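Local coordinates for enoyl-[acyl-carrier-protein] reductase [FMN] (PDB 5GVH) that probably reduces the enoyl group of acyl-carrier-protein-bound intermediates in fatty acid synthesis, using FMN as its flavin cofactor and NADH as electron donor, at residues His15-Gly20 with Val190-Arg195; Leu30-Ser35 with Arg61-Lys66; Lys66-Asn71 with Lys90-Thr95; Ala131-Val136 with Val163-Ile168; Val221-Lys226 with Arg240-Met245. All coordinates share one frame; numbering follows the deposited sequence.

Contact 1. Residues His15-Gly20 with Val190-Arg195. With FMN (flavin mononucleotide), chain C.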
# COMPACT_ATOMS: atom_id res chain seq x y z
N HIS A 15 18.84 -15.72 4.66
CA HIS A 15 17.78 -14.81 5.08
C HIS A 15 16.66 -14.66 4.06
O HIS A 15 16.94 -14.78 2.89
CB HIS A 15 18.42 -13.46 5.28
CG HIS A 15 19.63 -13.50 6.14
ND1 HIS A 15 19.63 -14.07 7.38
CD2 HIS A 15 20.87 -12.99 5.96
CE1 HIS A 15 20.82 -13.93 7.92
NE2 HIS A 15 21.59 -13.28 7.08
N PRO A 16 15.42 -14.36 4.45
CA PRO A 16 14.43 -14.27 3.36
C PRO A 16 14.39 -12.87 2.78
O PRO A 16 13.36 -12.19 2.86
CB PRO A 16 13.12 -14.60 4.06
CG PRO A 16 13.24 -13.96 5.39
CD PRO A 16 14.71 -13.81 5.70
N ILE A 17 15.50 -12.44 2.19
CA ILE A 17 15.63 -11.10 1.63
C ILE A 17 16.16 -11.22 0.21
O ILE A 17 17.27 -11.71 0.01
CB ILE A 17 16.57 -10.21 2.46
CG1 ILE A 17 16.00 -9.94 3.85
CG2 ILE A 17 16.85 -8.90 1.73
CD1 ILE A 17 16.91 -9.04 4.68
N LEU A 18 15.38 -10.74 -0.76
CA LEU A 18 15.82 -10.68 -2.15
C LEU A 18 16.24 -9.25 -2.49
O LEU A 18 15.71 -8.28 -1.95
CB LEU A 18 14.72 -11.10 -3.12
CG LEU A 18 14.10 -12.50 -3.16
CD1 LEU A 18 13.96 -12.98 -4.61
CD2 LEU A 18 14.82 -13.51 -2.30
N MET A 19 17.18 -9.13 -3.41
CA MET A 19 17.50 -7.86 -4.04
C MET A 19 16.72 -7.78 -5.34
O MET A 19 16.84 -8.66 -6.19
CB MET A 19 19.01 -7.77 -4.30
CG MET A 19 19.56 -6.43 -4.80
SD MET A 19 21.28 -6.69 -5.39
CE MET A 19 21.12 -6.28 -7.10
N GLY A 20 15.89 -6.74 -5.48
CA GLY A 20 15.14 -6.57 -6.71
C GLY A 20 16.01 -6.42 -7.94
O GLY A 20 16.98 -5.65 -7.93
N VAL A 190 10.98 -11.10 1.48
CA VAL A 190 10.81 -9.74 0.98
C VAL A 190 11.86 -9.44 -0.08
O VAL A 190 12.97 -10.00 -0.07
CB VAL A 190 10.86 -8.68 2.10
CG1 VAL A 190 9.70 -8.89 3.10
CG2 VAL A 190 12.22 -8.67 2.80
N GLN A 191 11.50 -8.57 -1.02
CA GLN A 191 12.39 -8.06 -2.04
C GLN A 191 12.45 -6.53 -1.95
O GLN A 191 11.41 -5.87 -1.87
CB GLN A 191 11.93 -8.50 -3.44
CG GLN A 191 12.52 -7.68 -4.58
CD GLN A 191 12.11 -8.19 -5.96
OE1 GLN A 191 12.56 -9.24 -6.39
NE2 GLN A 191 11.26 -7.44 -6.66
N MET A 192 13.66 -5.99 -1.94
CA MET A 192 13.89 -4.56 -1.81
C MET A 192 14.71 -4.06 -2.99
O MET A 192 15.59 -4.76 -3.49
CB MET A 192 14.61 -4.22 -0.49
CG MET A 192 13.75 -4.37 0.76
SD MET A 192 14.61 -4.07 2.32
CE MET A 192 14.98 -5.75 2.77
N GLY A 193 14.41 -2.85 -3.44
CA GLY A 193 15.22 -2.22 -4.46
C GLY A 193 15.83 -0.93 -3.96
O GLY A 193 17.05 -0.82 -3.86
N THR A 194 14.97 0.05 -3.63
CA THR A 194 15.44 1.36 -3.20
C THR A 194 16.33 1.27 -1.97
O THR A 194 17.34 1.97 -1.87
CB THR A 194 14.25 2.30 -2.93
OG1 THR A 194 13.39 2.36 -4.08
CG2 THR A 194 14.73 3.74 -2.62
N ARG A 195 15.98 0.41 -1.01
CA ARG A 195 16.82 0.23 0.17
C ARG A 195 18.23 -0.26 -0.19
O ARG A 195 19.21 0.08 0.49
CB ARG A 195 16.15 -0.73 1.16
CG ARG A 195 17.00 -1.20 2.33
CD ARG A 195 17.27 -0.11 3.35
NE ARG A 195 18.30 0.82 2.92
CZ ARG A 195 18.85 1.75 3.69
NH1 ARG A 195 18.47 1.87 4.96
NH2 ARG A 195 19.78 2.56 3.20
N1 FMN C . 12.09 -4.55 -11.60
C2 FMN C . 12.18 -5.39 -12.70
O2 FMN C . 11.49 -6.42 -12.79
N3 FMN C . 13.04 -5.09 -13.72
C4 FMN C . 13.82 -3.97 -13.67
O4 FMN C . 14.58 -3.73 -14.61
C4A FMN C . 13.75 -3.12 -12.57
N5 FMN C . 14.54 -1.99 -12.51
C5A FMN C . 14.48 -1.16 -11.41
C6 FMN C . 15.30 -0.03 -11.37
C7 FMN C . 15.26 0.82 -10.28
C7M FMN C . 16.14 2.03 -10.27
C8 FMN C . 14.39 0.55 -9.22
C8M FMN C . 14.33 1.48 -8.04
C9 FMN C . 13.57 -0.58 -9.26
C9A FMN C . 13.61 -1.44 -10.36
N10 FMN C . 12.81 -2.58 -10.42
C10 FMN C . 12.87 -3.41 -11.52
C1' FMN C . 11.88 -2.90 -9.28
C2' FMN C . 12.64 -3.66 -8.20
O2' FMN C . 13.02 -4.92 -8.69
C3' FMN C . 11.80 -3.89 -6.95
O3' FMN C . 10.80 -4.83 -7.25
C4' FMN C . 11.22 -2.60 -6.39
O4' FMN C . 12.27 -1.68 -6.25
C5' FMN C . 10.62 -2.80 -5.00
O5' FMN C . 10.20 -1.56 -4.47
P FMN C . 11.07 -0.70 -3.40
O1P FMN C . 10.10 0.09 -2.54
O2P FMN C . 11.93 -1.58 -2.53
O3P FMN C . 11.91 0.30 -4.16
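Leu18 N donates to Val190 O at 2.6 Å (N-H...O 175°), one of four backbone bonds that pair parallel strands 17-19 and 190-192. Val190 N donates to Pro16 O and Met192 N to Leu18 O, and Gly20 N closes the row on Met192 O. Packing is tighter on the face of Leu18 and Gln191, where the extended Gln191 chain passes its CD 3.5 Å from Gly20 CA and its NE2 makes a weak bond to FMN O3'. The other face is modestly looser, with sparser methyl contacts: Ile17 CG1 meets Val190 CG2 at 4.1 Å, and Met192 CE approaches Ile17 CG2 at 3.8 Å. Helices 28-36, 176-184 and 290-310 cover the face of Met19, Val190 and Met192; every touching residue is buried, so neither face is a solvent side. At the C-terminal strand ends Gly193 N and Thr194 N and OG1 bind the FMN phosphate, the last two sharing O3P. This pairing of the first and eighth strands closes a TIM barrel, with the cofactor at its C-terminal mouth.

Contact 2. Residues Leu30-Ser35 with Arg61-Lys66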
# COMPACT_ATOMS: atom_id res chain seq x y z
N LEU A 30 27.07 -5.07 -6.54
CA LEU A 30 26.07 -4.90 -5.48
C LEU A 30 25.32 -6.20 -5.21
O LEU A 30 25.08 -6.54 -4.04
CB LEU A 30 25.14 -3.74 -5.85
CG LEU A 30 23.92 -3.37 -4.99
CD1 LEU A 30 23.70 -1.90 -4.92
CD2 LEU A 30 22.76 -3.86 -5.68
N ALA A 31 25.01 -6.99 -6.25
CA ALA A 31 24.36 -8.27 -6.01
C ALA A 31 25.29 -9.25 -5.29
O ALA A 31 24.82 -10.11 -4.54
CB ALA A 31 23.87 -8.87 -7.33
N ALA A 32 26.60 -9.17 -5.52
CA ALA A 32 27.50 -10.06 -4.79
C ALA A 32 27.49 -9.75 -3.30
O ALA A 32 27.45 -10.67 -2.47
CB ALA A 32 28.92 -9.96 -5.36
N ALA A 33 27.53 -8.47 -2.94
CA ALA A 33 27.47 -8.11 -1.52
C ALA A 33 26.18 -8.60 -0.87
O ALA A 33 26.20 -9.02 0.29
CB ALA A 33 27.60 -6.60 -1.36
N VAL A 34 25.06 -8.58 -1.60
CA VAL A 34 23.81 -9.07 -1.03
C VAL A 34 23.88 -10.57 -0.81
O VAL A 34 23.41 -11.08 0.22
CB VAL A 34 22.62 -8.67 -1.92
CG1 VAL A 34 21.35 -9.38 -1.45
CG2 VAL A 34 22.43 -7.16 -1.92
N SER A 35 24.44 -11.30 -1.77
CA SER A 35 24.55 -12.75 -1.63
C SER A 35 25.56 -13.13 -0.56
O SER A 35 25.34 -14.08 0.20
CB SER A 35 24.92 -13.39 -2.97
OG SER A 35 23.84 -13.32 -3.89
N ARG A 61 30.40 -14.53 -10.00
CA ARG A 61 30.95 -15.72 -9.39
C ARG A 61 32.40 -15.55 -8.94
O ARG A 61 32.87 -16.33 -8.10
CB ARG A 61 30.78 -16.90 -10.34
CG ARG A 61 29.43 -17.61 -10.16
CD ARG A 61 28.94 -18.25 -11.45
NE ARG A 61 27.80 -19.13 -11.23
CZ ARG A 61 27.04 -19.64 -12.19
NH1 ARG A 61 27.30 -19.37 -13.46
NH2 ARG A 61 26.02 -20.44 -11.89
N GLN A 62 33.11 -14.52 -9.43
CA GLN A 62 34.40 -14.14 -8.87
C GLN A 62 34.29 -13.55 -7.47
O GLN A 62 35.27 -13.55 -6.73
CB GLN A 62 35.11 -13.12 -9.78
CG GLN A 62 34.99 -13.45 -11.25
CD GLN A 62 36.10 -14.35 -11.75
OE1 GLN A 62 37.26 -14.20 -11.38
NE2 GLN A 62 35.73 -15.33 -12.58
N LYS A 63 33.11 -13.06 -7.09
CA LYS A 63 32.97 -12.34 -5.83
C LYS A 63 32.19 -13.11 -4.78
O LYS A 63 32.22 -12.70 -3.61
CB LYS A 63 32.30 -10.99 -6.09
CG LYS A 63 32.98 -10.18 -7.20
CD LYS A 63 32.06 -9.06 -7.65
CE LYS A 63 32.78 -7.96 -8.40
NZ LYS A 63 33.69 -7.21 -7.50
N THR A 64 31.53 -14.20 -5.14
CA THR A 64 30.78 -14.99 -4.17
C THR A 64 30.45 -16.33 -4.79
O THR A 64 30.27 -16.44 -6.01
CB THR A 64 29.49 -14.27 -3.73
OG1 THR A 64 28.79 -15.10 -2.79
CG2 THR A 64 28.59 -14.00 -4.94
N ASP A 65 30.37 -17.35 -3.94
CA ASP A 65 29.92 -18.67 -4.34
C ASP A 65 28.49 -18.96 -3.90
O ASP A 65 27.98 -20.05 -4.17
CB ASP A 65 30.87 -19.74 -3.78
CG ASP A 65 32.32 -19.41 -4.04
OD1 ASP A 65 32.72 -19.44 -5.22
OD2 ASP A 65 33.05 -19.12 -3.07
N LYS A 66 27.84 -18.01 -3.23
CA LYS A 66 26.49 -18.17 -2.72
C LYS A 66 25.47 -18.02 -3.85
O LYS A 66 25.78 -17.48 -4.92
CB LYS A 66 26.23 -17.13 -1.63
CG LYS A 66 27.26 -17.11 -0.51
CD LYS A 66 26.71 -17.75 0.75
CE LYS A 66 27.72 -17.69 1.89
NZ LYS A 66 28.07 -16.28 2.24
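Ala32 meets the loop first, its CB directed at Lys63 and Thr64. The closest approach is to Lys63 CB at 3.6 Å, after which the lysine chain leads off to the exposed side. Thr64 CG2 touches Ala32 CB at 4.1 Å. One turn further along helix 28-36, Ser35 CB comes 4.2 Å from Thr64 CG2, so this methyl sits against both helix residues. A chi1 of 179° turns Thr64 OG1 away from its own N, where it accepts from Lys66 N at 3.1 Å in an ST turn; OG1 is also hydrogen-bonded to Glu36 OE2. The aliphatic part of Lys66 lies against the helix at Ser35, with its CG 3.7 Å from Ser35 O. Ser35 OG is engaged outside the contact, with Pro67 O and Gly41 N. No hydrogen bond joins the two segments: methyl and methylene groups carry the contact. It packs helix 28-36, which follows strand 17-19, against the loop leading from helix 50-61 to strand 69-72, on the outer layer of the TIM barrel.

Contact 3. Residues Lys66-Asn71 with Lys90-Thr95; sequences KPFGVN and KVPVVT. With FMN (flavin mononucleotide), chain C.
Val70 O accepts the shortest bond here, from Thr95 N at 2.7 Å, with an N-H...O angle of 173°. Val94 CA adds a C-H...O contact to that same oxygen at 3.3 Å. Toward the start of the strands the grip slackens, and Val93 N makes a weak bond to Phe68 O at 3.5 Å. Side-chain packing is concentrated there. Phe68 CG stands between its backbone N and carbonyl carbon (chi1 67°), which swings the ring back over Pro92. Pro92 CD lies over one ring face, 3.9 Å from the Phe68 ring centroid in a CH-pi contact, while Val91 CG2 approaches the ring obliquely. The side chains of Val70 and Val91 cross at about a right angle, CG2 of Val70 meeting CG1 of Val91 at 3.8 Å. At the far end Asn71 reaches the flavin's pyrimidine side. The pair belongs to the beta-alpha-beta unit of strand 69-72, helix 79-88 and strand 93-96: Val70, Val91 and Val94 pack on Cys86 of that helix, Phe68 on helix 50-61, and strands 42-44 and 114-119 flank the pair.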
# COMPACT_ATOMS: atom_id res chain seq x y z
N LYS A 66 27.84 -18.01 -3.23
CA LYS A 66 26.49 -18.17 -2.72
C LYS A 66 25.47 -18.02 -3.85
O LYS A 66 25.78 -17.48 -4.92
CB LYS A 66 26.23 -17.13 -1.63
CG LYS A 66 27.26 -17.11 -0.51
CD LYS A 66 26.71 -17.75 0.75
CE LYS A 66 27.72 -17.69 1.89
NZ LYS A 66 28.07 -16.28 2.24
N PRO A 67 24.23 -18.49 -3.65
CA PRO A 67 23.22 -18.35 -4.70
C PRO A 67 22.98 -16.90 -5.09
O PRO A 67 23.24 -15.96 -4.33
CB PRO A 67 21.97 -18.98 -4.08
CG PRO A 67 22.51 -19.96 -3.09
CD PRO A 67 23.73 -19.30 -2.52
N PHE A 68 22.48 -16.73 -6.32
CA PHE A 68 22.20 -15.43 -6.91
C PHE A 68 21.17 -15.65 -8.01
O PHE A 68 20.87 -16.78 -8.39
CB PHE A 68 23.46 -14.77 -7.47
CG PHE A 68 24.05 -15.49 -8.66
CD1 PHE A 68 23.85 -15.00 -9.95
CD2 PHE A 68 24.80 -16.65 -8.50
CE1 PHE A 68 24.38 -15.65 -11.05
CE2 PHE A 68 25.34 -17.31 -9.59
CZ PHE A 68 25.14 -16.81 -10.88
N GLY A 69 20.64 -14.54 -8.53
CA GLY A 69 19.66 -14.62 -9.59
C GLY A 69 19.94 -13.61 -10.69
O GLY A 69 20.81 -12.74 -10.56
N VAL A 70 19.18 -13.73 -11.77
CA VAL A 70 19.23 -12.78 -12.87
C VAL A 70 17.81 -12.34 -13.19
O VAL A 70 16.89 -13.16 -13.17
CB VAL A 70 19.91 -13.39 -14.12
CG1 VAL A 70 19.80 -12.44 -15.32
CG2 VAL A 70 21.37 -13.72 -13.82
N ASN A 71 17.63 -11.04 -13.45
CA ASN A 71 16.34 -10.47 -13.80
C ASN A 71 16.28 -10.13 -15.28
O ASN A 71 17.15 -9.41 -15.79
CB ASN A 71 16.06 -9.20 -12.98
CG ASN A 71 14.79 -8.47 -13.45
OD1 ASN A 71 13.68 -8.89 -13.13
ND2 ASN A 71 14.95 -7.39 -14.21
N LYS A 90 23.90 -21.85 -16.08
CA LYS A 90 23.28 -22.52 -14.93
C LYS A 90 22.97 -21.53 -13.79
O LYS A 90 23.21 -21.79 -12.61
CB LYS A 90 24.13 -23.71 -14.45
CG LYS A 90 25.36 -23.41 -13.57
CD LYS A 90 25.97 -24.68 -12.94
CE LYS A 90 27.29 -24.37 -12.23
NZ LYS A 90 28.22 -23.60 -13.11
N VAL A 91 22.39 -20.38 -14.16
CA VAL A 91 22.00 -19.39 -13.15
C VAL A 91 20.98 -20.02 -12.20
O VAL A 91 20.01 -20.65 -12.65
CB VAL A 91 21.43 -18.13 -13.82
CG1 VAL A 91 20.69 -17.27 -12.80
CG2 VAL A 91 22.56 -17.34 -14.48
N PRO A 92 21.18 -19.91 -10.88
CA PRO A 92 20.30 -20.65 -9.95
C PRO A 92 18.86 -20.17 -9.94
O PRO A 92 17.95 -21.00 -9.84
CB PRO A 92 20.96 -20.42 -8.58
CG PRO A 92 22.32 -19.90 -8.86
CD PRO A 92 22.27 -19.21 -10.18
N VAL A 93 18.63 -18.85 -10.01
CA VAL A 93 17.30 -18.27 -9.92
C VAL A 93 17.15 -17.21 -11.01
O VAL A 93 18.01 -16.33 -11.17
CB VAL A 93 17.04 -17.64 -8.53
CG1 VAL A 93 15.64 -17.03 -8.45
CG2 VAL A 93 17.23 -18.67 -7.43
N VAL A 94 16.06 -17.29 -11.76
CA VAL A 94 15.73 -16.27 -12.76
C VAL A 94 14.49 -15.51 -12.30
O VAL A 94 13.50 -16.13 -11.90
CB VAL A 94 15.51 -16.88 -14.16
CG1 VAL A 94 14.77 -15.90 -15.06
CG2 VAL A 94 16.85 -17.24 -14.78
N THR A 95 14.56 -14.19 -12.35
CA THR A 95 13.44 -13.30 -12.08
C THR A 95 12.99 -12.64 -13.38
O THR A 95 13.82 -12.25 -14.20
CB THR A 95 13.83 -12.24 -11.05
OG1 THR A 95 13.72 -12.78 -9.75
CG2 THR A 95 12.94 -11.08 -11.15
N1 FMN C . 12.09 -4.55 -11.60
C2 FMN C . 12.18 -5.39 -12.70
O2 FMN C . 11.49 -6.42 -12.79
N3 FMN C . 13.04 -5.09 -13.72
C4 FMN C . 13.82 -3.97 -13.67
O4 FMN C . 14.58 -3.73 -14.61
C4A FMN C . 13.75 -3.12 -12.57
N5 FMN C . 14.54 -1.99 -12.51
C5A FMN C . 14.48 -1.16 -11.41
C6 FMN C . 15.30 -0.03 -11.37
C7 FMN C . 15.26 0.82 -10.28
C7M FMN C . 16.14 2.03 -10.27
C8 FMN C . 14.39 0.55 -9.22
C8M FMN C . 14.33 1.48 -8.04
C9 FMN C . 13.57 -0.58 -9.26
C9A FMN C . 13.61 -1.44 -10.36
N10 FMN C . 12.81 -2.58 -10.42
C10 FMN C . 12.87 -3.41 -11.52
C1' FMN C . 11.88 -2.90 -9.28
C2' FMN C . 12.64 -3.66 -8.20
O2' FMN C . 13.02 -4.92 -8.69
C3' FMN C . 11.80 -3.89 -6.95
O3' FMN C . 10.80 -4.83 -7.25
C4' FMN C . 11.22 -2.60 -6.39
O4' FMN C . 12.27 -1.68 -6.25
C5' FMN C . 10.62 -2.80 -5.00
O5' FMN C . 10.20 -1.56 -4.47
P FMN C . 11.07 -0.70 -3.40
O1P FMN C . 10.10 0.09 -2.54
O2P FMN C . 11.93 -1.58 -2.53
O3P FMN C . 11.91 0.30 -4.16

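Contact 4. Residues Ala131-Val136 with Val163-Ile168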
# COMPACT_ATOMS: atom_id res chain seq x y z
N ALA A 131 1.84 -22.53 -14.73
CA ALA A 131 2.89 -22.57 -15.74
C ALA A 131 4.13 -23.25 -15.20
O ALA A 131 4.95 -23.75 -15.99
CB ALA A 131 3.19 -21.15 -16.24
N GLY A 132 4.28 -23.33 -13.88
CA GLY A 132 5.36 -24.07 -13.26
C GLY A 132 6.21 -23.27 -12.30
O GLY A 132 7.12 -23.82 -11.68
N ALA A 133 5.91 -21.98 -12.13
CA ALA A 133 6.76 -21.09 -11.35
C ALA A 133 7.00 -21.63 -9.93
O ALA A 133 6.13 -22.27 -9.33
CB ALA A 133 6.12 -19.70 -11.29
N ASP A 134 8.20 -21.36 -9.40
CA ASP A 134 8.59 -21.90 -8.10
C ASP A 134 8.18 -21.00 -6.96
O ASP A 134 7.93 -21.47 -5.84
CB ASP A 134 10.11 -22.11 -8.04
CG ASP A 134 10.63 -22.94 -9.18
OD1 ASP A 134 11.08 -22.35 -10.19
OD2 ASP A 134 10.58 -24.18 -9.06
N ALA A 135 8.16 -19.70 -7.21
CA ALA A 135 7.64 -18.70 -6.29
C ALA A 135 7.09 -17.55 -7.12
O ALA A 135 7.13 -17.58 -8.36
CB ALA A 135 8.72 -18.23 -5.31
N VAL A 136 6.61 -16.53 -6.43
CA VAL A 136 6.02 -15.35 -7.06
C VAL A 136 6.42 -14.13 -6.25
O VAL A 136 6.31 -14.13 -5.01
CB VAL A 136 4.49 -15.48 -7.15
CG1 VAL A 136 3.87 -14.14 -7.28
CG2 VAL A 136 4.10 -16.34 -8.33
N VAL A 163 -2.51 -18.61 -4.15
CA VAL A 163 -1.52 -19.57 -4.63
C VAL A 163 -0.95 -20.34 -3.45
O VAL A 163 -0.95 -19.87 -2.30
CB VAL A 163 -0.38 -18.90 -5.43
CG1 VAL A 163 -0.92 -18.21 -6.67
CG2 VAL A 163 0.41 -17.93 -4.55
N ASN A 164 -0.44 -21.53 -3.74
CA ASN A 164 0.23 -22.34 -2.73
C ASN A 164 1.74 -22.23 -2.76
O ASN A 164 2.39 -22.61 -1.78
CB ASN A 164 -0.19 -23.81 -2.86
CG ASN A 164 -1.59 -24.07 -2.27
OD1 ASN A 164 -1.73 -24.73 -1.24
ND2 ASN A 164 -2.62 -23.53 -2.92
N ILE A 165 2.32 -21.70 -3.83
CA ILE A 165 3.77 -21.51 -3.88
C ILE A 165 4.13 -20.30 -3.03
O ILE A 165 3.26 -19.45 -2.78
CB ILE A 165 4.28 -21.35 -5.33
CG1 ILE A 165 3.65 -20.12 -5.99
CG2 ILE A 165 4.03 -22.61 -6.15
CD1 ILE A 165 4.14 -19.91 -7.42
N PRO A 166 5.37 -20.17 -2.57
CA PRO A 166 5.72 -19.03 -1.70
C PRO A 166 5.56 -17.70 -2.41
O PRO A 166 5.87 -17.55 -3.60
CB PRO A 166 7.19 -19.29 -1.35
CG PRO A 166 7.36 -20.78 -1.52
CD PRO A 166 6.49 -21.13 -2.68
N VAL A 167 5.07 -16.71 -1.66
CA VAL A 167 4.89 -15.34 -2.13
C VAL A 167 5.99 -14.47 -1.52
O VAL A 167 6.31 -14.60 -0.33
CB VAL A 167 3.49 -14.80 -1.76
CG1 VAL A 167 3.35 -13.32 -2.19
CG2 VAL A 167 2.41 -15.66 -2.39
N ILE A 168 6.56 -13.59 -2.33
CA ILE A 168 7.62 -12.68 -1.91
C ILE A 168 7.12 -11.26 -2.06
O ILE A 168 6.86 -10.79 -3.18
CB ILE A 168 8.92 -12.91 -2.71
CG1 ILE A 168 9.34 -14.38 -2.63
CG2 ILE A 168 10.04 -12.01 -2.21
CD1 ILE A 168 10.58 -14.69 -3.48
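With chi1 at 61°, Ile165 holds CG1 between its backbone N and carbonyl carbon, and chi2 at 179° then extends the chain so that CD1 reaches Val136. Val136 has CG2 anti to its carbonyl carbon, and the two side chains cross at about a right angle, with Ile165 CD1 3.7 Å from Val136 CG2. The same CD1 lies 3.6 Å from Ala133 O. Pro166 CD rests 3.5 Å from Asp134 O, and the methyl of Ala135 comes 3.4 Å from Pro166 O. Two backbone bonds set the strand register. Val136 N donates to Pro166 O at 3.1 Å, and Val136 O accepts from Ile168 N at 2.7 Å. Both the N and the O of Val136 are thus paired across the strands. Glu129, from helix 122-131, accepts from the backbone N of Asn164 and Ile165, and Asp134 OD1 from Val115 N. The arrangement forms the N-terminal ends of parallel strands 136-139 and 167-170 in a TIM barrel, away from the flavin.

Contact 5. Residues Val221-Lys226 with Arg240-Met245; sequences VVTGAK and RKIQEM
A strand of the small antiparallel sheet, 220-223, packs here against helix 237-248, in an excursion from the TIM barrel. The axes of strand 221-223 and helix 240-245 approach to 8.3 Å at an angle of 47°, and Gln243 bridges the gap. Its CG is anti to the carbonyl carbon (chi1 -71°), and the chain beyond is extended, which carries the amide across to the strand. There NE2 passes beside Val221, 3.4 Å from its CB, so the polar end runs along an apolar side chain on its way to the backbone. Nearer the helix, Thr223 CG2 touches Gln243 CG at 4.1 Å, the two side chains crossing at about a right angle, while Ile242 CG2 lies 4.2 Å from Thr223 CB. Past the strand, Glu246 of the same helix accepts from Gly224 N and Lys226 N, a second polar tie. Gln243 NE2 donates to Val222 O at 3.0 Å with an N-H...O angle of 178°, the oxygen in the glutamine's amide plane but NE2 above the plane of that carbonyl.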
# COMPACT_ATOMS: atom_id res chain seq x y z
N VAL A 221 6.45 10.35 -8.12
CA VAL A 221 5.33 10.51 -9.04
C VAL A 221 5.41 9.35 -10.02
O VAL A 221 6.43 8.68 -10.15
CB VAL A 221 5.36 11.85 -9.81
CG1 VAL A 221 5.16 13.01 -8.87
CG2 VAL A 221 6.67 11.99 -10.57
N VAL A 222 4.31 9.13 -10.74
CA VAL A 222 4.22 8.05 -11.72
C VAL A 222 4.31 8.66 -13.11
O VAL A 222 3.49 9.52 -13.46
CB VAL A 222 2.92 7.25 -11.55
CG1 VAL A 222 2.78 6.21 -12.64
CG2 VAL A 222 2.86 6.61 -10.16
N THR A 223 5.29 8.23 -13.90
CA THR A 223 5.40 8.62 -15.29
C THR A 223 5.08 7.44 -16.20
O THR A 223 5.26 6.28 -15.82
CB THR A 223 6.79 9.16 -15.64
OG1 THR A 223 7.78 8.17 -15.36
CG2 THR A 223 7.11 10.40 -14.83
N GLY A 224 4.60 7.75 -17.40
CA GLY A 224 4.33 6.74 -18.40
C GLY A 224 2.98 6.06 -18.31
O GLY A 224 2.78 5.04 -18.98
N ALA A 225 2.05 6.59 -17.52
CA ALA A 225 0.80 5.88 -17.28
C ALA A 225 -0.09 5.88 -18.52
O ALA A 225 -0.70 4.85 -18.86
CB ALA A 225 0.06 6.49 -16.09
N LYS A 226 -0.17 7.01 -19.23
CA LYS A 226 -0.99 7.08 -20.44
C LYS A 226 -0.36 6.34 -21.61
O LYS A 226 -1.07 5.91 -22.52
CB LYS A 226 -1.25 8.54 -20.82
CG LYS A 226 -2.54 8.74 -21.60
CD LYS A 226 -3.51 9.60 -20.80
CE LYS A 226 -4.92 9.62 -21.39
NZ LYS A 226 -5.83 8.68 -20.68
N ARG A 240 7.84 15.83 -14.17
CA ARG A 240 6.59 16.54 -14.44
C ARG A 240 6.48 16.92 -15.92
O ARG A 240 5.39 16.88 -16.49
CB ARG A 240 6.47 17.77 -13.55
CG ARG A 240 6.06 17.46 -12.11
CD ARG A 240 5.80 18.73 -11.30
NE ARG A 240 7.03 19.47 -11.02
CZ ARG A 240 7.76 19.34 -9.91
NH1 ARG A 240 7.37 18.49 -8.96
NH2 ARG A 240 8.87 20.05 -9.76
N LYS A 241 7.61 17.27 -16.55
CA LYS A 241 7.59 17.56 -17.99
C LYS A 241 7.13 16.34 -18.78
O LYS A 241 6.40 16.47 -19.77
CB LYS A 241 8.98 18.01 -18.44
CG LYS A 241 9.21 17.93 -19.95
CD LYS A 241 10.26 18.94 -20.38
CE LYS A 241 11.61 18.62 -19.75
NZ LYS A 241 12.33 19.87 -19.38
N ILE A 242 7.53 15.14 -18.34
CA ILE A 242 7.13 13.92 -19.03
C ILE A 242 5.64 13.65 -18.83
O ILE A 242 4.93 13.31 -19.79
CB ILE A 242 7.99 12.73 -18.55
CG1 ILE A 242 9.44 12.92 -18.99
CG2 ILE A 242 7.42 11.43 -19.08
CD1 ILE A 242 9.61 13.39 -20.42
N GLN A 243 5.14 13.82 -17.61
CA GLN A 243 3.71 13.68 -17.36
C GLN A 243 2.90 14.57 -18.29
O GLN A 243 1.89 14.12 -18.86
CB GLN A 243 3.39 14.02 -15.90
CG GLN A 243 3.87 12.98 -14.92
CD GLN A 243 3.70 13.40 -13.48
OE1 GLN A 243 3.73 14.59 -13.17
NE2 GLN A 243 3.53 12.43 -12.60
N GLU A 244 3.32 15.82 -18.48
CA GLU A 244 2.63 16.70 -19.41
C GLU A 244 2.74 16.18 -20.84
O GLU A 244 1.74 16.02 -21.54
CB GLU A 244 3.17 18.13 -19.30
CG GLU A 244 2.46 19.15 -20.20
CD GLU A 244 1.37 19.93 -19.48
OE1 GLU A 244 1.06 21.07 -19.92
OE2 GLU A 244 0.82 19.40 -18.49
N MET A 245 3.97 15.87 -21.27
CA MET A 245 4.21 15.46 -22.65
C MET A 245 3.53 14.14 -23.01
O MET A 245 3.34 13.87 -24.19
CB MET A 245 5.72 15.36 -22.92
CG MET A 245 6.09 15.50 -24.39
SD MET A 245 5.88 17.20 -25.00
CE MET A 245 7.28 18.01 -24.23

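How the contacts relate
Contacts 1, 3 and 4 are pairings within the same eight-stranded parallel sheet, and contacts 1 and 3, with centres about 14 Å apart, both touch FMN: the first at the ribityl chain and phosphate, the second at the flavin ring. Contact 4 meets contact 1 through Ile168, whose CD1 lies 4.0 Å from Leu18 CD1. Contact 2 covers the outside: Met19 SD of contact 1 packs 3.7 Å from Val34 CG2, and Ser35 OG reaches Pro67 O of contact 3 at 2.7 Å. Contacts 2 and 3 also share Lys66. Contact 5 stands apart, its centre about 27 Å from that of contact 1 and about 36 Å from that of contact 2.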